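Local coordinates for T CELL surface glycoprotein CD4 (Rattus norvegicus, PDB 1CID), which probably serves as a T-cell surface receptor built from immunoglobulin-like domains, this fragment holding domains 3 and 4, at residues Lys128-Arg141 against Val151-Glu165. Sequence-based numbering, arbitrary orientation.
Sequences KMRLILKQENQEAR and VQAPEAGVWQCLLSE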
# COMPACT_ATOMS: atom_id res chain seq x y z
N LYS A 128 -12.26 8.65 -9.72
CA LYS A 128 -13.29 9.24 -8.86
C LYS A 128 -12.59 9.21 -7.45
O LYS A 128 -13.01 8.71 -6.37
CB LYS A 128 -14.60 8.49 -8.84
CG LYS A 128 -14.34 7.01 -8.52
CD LYS A 128 -15.63 6.31 -8.12
CE LYS A 128 -15.62 4.93 -8.78
NZ LYS A 128 -15.67 5.10 -10.28
N MET A 129 -11.35 9.72 -7.47
CA MET A 129 -10.39 9.84 -6.36
C MET A 129 -9.70 11.23 -6.49
O MET A 129 -9.18 11.50 -7.61
CB MET A 129 -9.31 8.75 -6.22
CG MET A 129 -9.72 7.73 -5.19
SD MET A 129 -8.71 6.19 -5.17
CE MET A 129 -9.90 5.19 -4.22
N ARG A 130 -9.78 11.99 -5.38
CA ARG A 130 -9.15 13.33 -5.46
C ARG A 130 -8.30 13.53 -4.23
O ARG A 130 -8.61 12.79 -3.30
CB ARG A 130 -10.15 14.41 -5.69
CG ARG A 130 -11.45 14.11 -4.97
CD ARG A 130 -12.65 14.67 -5.73
NE ARG A 130 -12.41 16.04 -6.08
CZ ARG A 130 -12.61 16.78 -7.13
NH1 ARG A 130 -13.23 16.19 -8.11
NH2 ARG A 130 -12.23 18.06 -7.36
N LEU A 131 -7.37 14.40 -4.35
CA LEU A 131 -6.45 14.74 -3.27
C LEU A 131 -6.86 16.13 -2.74
O LEU A 131 -7.31 17.03 -3.49
CB LEU A 131 -5.07 14.74 -3.87
CG LEU A 131 -3.99 13.68 -3.73
CD1 LEU A 131 -2.67 14.28 -4.17
CD2 LEU A 131 -3.94 13.13 -2.32
N ILE A 132 -6.70 16.22 -1.44
CA ILE A 132 -7.14 17.39 -0.71
C ILE A 132 -6.13 17.80 0.33
O ILE A 132 -5.76 16.96 1.16
CB ILE A 132 -8.48 16.88 -0.05
CG1 ILE A 132 -9.56 16.51 -1.13
CG2 ILE A 132 -9.09 17.83 0.98
CD1 ILE A 132 -10.48 15.46 -0.38
N LEU A 133 -5.76 19.04 0.32
CA LEU A 133 -4.86 19.70 1.28
C LEU A 133 -5.80 20.66 2.01
O LEU A 133 -6.47 21.45 1.38
CB LEU A 133 -3.65 20.31 0.59
CG LEU A 133 -2.31 19.59 0.65
CD1 LEU A 133 -1.33 20.36 -0.11
CD2 LEU A 133 -1.86 19.41 2.09
N LYS A 134 -6.01 20.59 3.28
CA LYS A 134 -6.82 21.26 4.23
C LYS A 134 -5.98 21.71 5.44
O LYS A 134 -4.86 21.22 5.67
CB LYS A 134 -7.62 20.24 4.98
CG LYS A 134 -9.10 20.11 4.76
CD LYS A 134 -9.29 19.64 6.20
CE LYS A 134 -10.40 18.70 6.24
NZ LYS A 134 -11.68 18.86 5.48
N GLN A 135 -6.58 22.60 6.21
CA GLN A 135 -5.84 23.08 7.42
C GLN A 135 -6.31 22.11 8.48
O GLN A 135 -7.50 21.78 8.32
CB GLN A 135 -6.09 24.53 7.76
CG GLN A 135 -4.82 25.35 7.84
CD GLN A 135 -5.09 26.75 7.38
OE1 GLN A 135 -6.05 26.99 6.63
NE2 GLN A 135 -4.21 27.61 7.87
N GLU A 136 -5.54 21.68 9.45
CA GLU A 136 -6.02 20.71 10.37
C GLU A 136 -7.52 20.62 10.57
O GLU A 136 -7.93 19.45 10.25
CB GLU A 136 -5.55 20.76 11.81
CG GLU A 136 -5.62 19.32 12.41
CD GLU A 136 -4.82 19.24 13.67
OE1 GLU A 136 -4.13 20.21 13.98
OE2 GLU A 136 -4.94 18.18 14.32
N ASN A 137 -8.24 21.61 11.06
CA ASN A 137 -9.70 21.28 11.27
C ASN A 137 -10.79 22.01 10.49
O ASN A 137 -12.01 21.91 10.68
CB ASN A 137 -10.00 21.54 12.73
CG ASN A 137 -9.97 20.41 13.71
OD1 ASN A 137 -10.42 19.30 13.38
ND2 ASN A 137 -9.44 20.70 14.91
N GLN A 138 -10.36 22.84 9.61
CA GLN A 138 -10.97 23.74 8.68
C GLN A 138 -11.37 22.97 7.42
O GLN A 138 -11.53 21.75 7.52
CB GLN A 138 -10.08 24.95 8.46
CG GLN A 138 -9.90 25.82 9.71
CD GLN A 138 -8.84 26.87 9.46
OE1 GLN A 138 -7.88 26.94 10.21
NE2 GLN A 138 -9.05 27.65 8.38
N GLU A 139 -11.61 23.64 6.33
CA GLU A 139 -12.13 23.13 5.08
C GLU A 139 -11.17 22.92 3.95
O GLU A 139 -10.02 23.40 4.07
CB GLU A 139 -13.24 24.12 4.64
CG GLU A 139 -14.52 23.75 5.41
CD GLU A 139 -15.10 22.38 5.17
OE1 GLU A 139 -14.73 21.69 4.16
OE2 GLU A 139 -15.93 21.95 5.97
N ALA A 140 -11.55 22.20 2.92
CA ALA A 140 -10.51 21.89 1.92
C ALA A 140 -10.03 23.12 1.27
O ALA A 140 -10.88 23.79 0.70
CB ALA A 140 -11.28 20.99 0.94
N ARG A 141 -8.78 23.39 1.24
CA ARG A 141 -8.21 24.57 0.51
C ARG A 141 -8.09 24.22 -0.94
O ARG A 141 -8.78 24.84 -1.75
CB ARG A 141 -6.92 24.94 1.18
CG ARG A 141 -6.10 26.08 0.64
CD ARG A 141 -6.78 27.35 1.05
NE ARG A 141 -6.78 27.54 2.52
CZ ARG A 141 -5.80 28.34 3.00
NH1 ARG A 141 -4.86 28.91 2.21
NH2 ARG A 141 -5.76 28.51 4.33
N VAL A 151 0.40 23.49 -2.57
CA VAL A 151 -0.17 24.67 -1.94
C VAL A 151 1.00 25.67 -1.71
O VAL A 151 2.04 25.45 -1.12
CB VAL A 151 -1.01 24.58 -0.66
CG1 VAL A 151 -1.21 25.83 0.21
CG2 VAL A 151 -2.42 24.08 -0.99
N GLN A 152 0.60 26.82 -2.24
CA GLN A 152 1.42 28.03 -2.20
C GLN A 152 1.24 28.75 -0.85
O GLN A 152 0.17 29.06 -0.26
CB GLN A 152 1.19 28.85 -3.46
CG GLN A 152 2.45 28.79 -4.31
CD GLN A 152 3.85 29.01 -3.72
OE1 GLN A 152 4.15 30.06 -3.12
NE2 GLN A 152 4.80 28.05 -3.86
N ALA A 153 2.48 28.95 -0.40
CA ALA A 153 2.80 29.57 0.86
C ALA A 153 1.74 29.29 1.93
O ALA A 153 0.96 30.15 2.35
CB ALA A 153 3.02 31.08 0.73
N PRO A 154 1.76 28.07 2.39
CA PRO A 154 0.84 27.66 3.43
C PRO A 154 0.96 28.47 4.71
O PRO A 154 2.09 28.79 5.13
CB PRO A 154 1.33 26.26 3.71
CG PRO A 154 2.82 26.38 3.35
CD PRO A 154 2.70 27.03 1.97
N GLU A 155 -0.14 28.76 5.33
CA GLU A 155 -0.18 29.41 6.61
C GLU A 155 0.45 28.44 7.57
O GLU A 155 0.23 27.25 7.40
CB GLU A 155 -1.63 29.63 7.08
CG GLU A 155 -1.99 30.92 6.27
CD GLU A 155 -2.81 30.39 5.14
OE1 GLU A 155 -3.89 30.16 5.73
OE2 GLU A 155 -2.47 30.18 3.99
N ALA A 156 1.22 28.79 8.56
CA ALA A 156 1.81 27.92 9.56
C ALA A 156 0.64 27.17 10.21
O ALA A 156 -0.43 27.82 10.22
CB ALA A 156 2.37 28.77 10.65
N GLY A 157 0.94 25.95 10.70
CA GLY A 157 -0.13 25.12 11.36
C GLY A 157 -0.16 23.62 11.01
O GLY A 157 0.82 23.10 10.42
N VAL A 158 -1.23 22.90 11.33
CA VAL A 158 -1.24 21.48 11.03
C VAL A 158 -1.94 21.44 9.71
O VAL A 158 -3.09 21.84 9.83
CB VAL A 158 -2.00 20.77 12.15
CG1 VAL A 158 -2.24 19.34 11.79
CG2 VAL A 158 -1.26 20.74 13.48
N TRP A 159 -1.31 20.98 8.68
CA TRP A 159 -2.16 20.85 7.47
C TRP A 159 -2.64 19.40 7.39
O TRP A 159 -1.92 18.60 8.01
CB TRP A 159 -1.36 21.16 6.25
CG TRP A 159 -1.36 22.63 6.11
CD1 TRP A 159 -0.66 23.47 6.90
CD2 TRP A 159 -2.09 23.42 5.17
NE1 TRP A 159 -0.92 24.76 6.47
CE2 TRP A 159 -1.75 24.77 5.42
CE3 TRP A 159 -2.96 23.16 4.13
CZ2 TRP A 159 -2.20 25.83 4.66
CZ3 TRP A 159 -3.44 24.24 3.39
CH2 TRP A 159 -3.10 25.55 3.64
N GLN A 160 -3.64 19.04 6.68
CA GLN A 160 -3.83 17.56 6.69
C GLN A 160 -3.83 17.14 5.25
O GLN A 160 -4.12 18.05 4.44
CB GLN A 160 -5.00 17.42 7.59
CG GLN A 160 -5.61 16.07 7.35
CD GLN A 160 -6.84 15.94 8.22
OE1 GLN A 160 -7.77 16.73 8.30
NE2 GLN A 160 -6.90 14.84 8.96
N CYS A 161 -3.47 15.93 4.82
CA CYS A 161 -3.64 15.67 3.35
C CYS A 161 -4.60 14.48 3.22
O CYS A 161 -4.45 13.48 3.97
CB CYS A 161 -2.36 15.61 2.54
SG CYS A 161 -2.81 15.05 0.84
N LEU A 162 -5.63 14.52 2.37
CA LEU A 162 -6.51 13.33 2.33
C LEU A 162 -6.70 12.84 0.91
O LEU A 162 -6.65 13.72 0.05
CB LEU A 162 -7.81 13.71 2.87
CG LEU A 162 -8.36 14.77 3.73
CD1 LEU A 162 -9.86 14.38 3.85
CD2 LEU A 162 -7.89 14.66 5.14
N LEU A 163 -6.95 11.57 0.81
CA LEU A 163 -7.26 10.78 -0.41
C LEU A 163 -8.72 10.30 -0.17
O LEU A 163 -9.01 9.60 0.84
CB LEU A 163 -6.45 9.58 -0.73
CG LEU A 163 -6.20 8.63 -1.87
CD1 LEU A 163 -7.02 7.39 -1.72
CD2 LEU A 163 -6.56 9.21 -3.24
N SER A 164 -9.49 10.75 -1.13
CA SER A 164 -10.90 10.39 -1.01
C SER A 164 -11.39 9.92 -2.37
O SER A 164 -10.93 10.41 -3.40
CB SER A 164 -11.68 11.60 -0.54
OG SER A 164 -11.74 12.62 -1.53
N GLU A 165 -12.30 8.96 -2.28
CA GLU A 165 -13.11 8.38 -3.38
C GLU A 165 -14.57 8.50 -2.85
O GLU A 165 -14.91 8.07 -1.72
CB GLU A 165 -12.80 7.05 -3.92
CG GLU A 165 -13.93 6.34 -4.71
CD GLU A 165 -14.22 5.17 -3.79
OE1 GLU A 165 -14.79 5.54 -2.73
OE2 GLU A 165 -13.89 4.01 -3.97
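R130, I132 and K134 pair with S164, L162 and Q160 across two antiparallel strands, 129-135 and 158-165. The strand axes come within 4.6 Å, with 156° between their N-to-C directions. Both strands belong to one sheet of an immunoglobulin C2-type sandwich. I132 N donates to L162 O, and L162 N returns a bond to I132 O at 2.7 Å. M129, L131, L133, C161 and L163 face the sandwich interior. C161 carries the disulfide to C119 of the other sheet, and L131 CD2 lies 3.9 Å from C161 SG. L133 bridges the sheets: CD2 meets C161 CB, while CD1 reaches V151 CG2. On the other face, I132 CD1 packs on S164 CB.

Near one end of the pairing, opposite Q135, W159 packs against strand 129-135. With its CG beside the backbone N (chi1 -83°), the indole lies against Q135. Q135 CG covers one ring face in a CH-pi contact, 4.2 Å from the centroid of the six-membered ring. P154 CB covers the opposite face. In the ring plane, W159 NE1 donates to E155 O at 2.9 Å. A leucine at W159 would probably leave E155 O without this donor and Q135 CG without its flat support. W159 CH2 also lies over the centre of the R141 guanidinium. That group grips the E155 carboxylate end-on, R141 NH2 to E155 OE1 at 2.9 Å and R141 NH1 to E155 OE2, each oxygen using its syn lone pair.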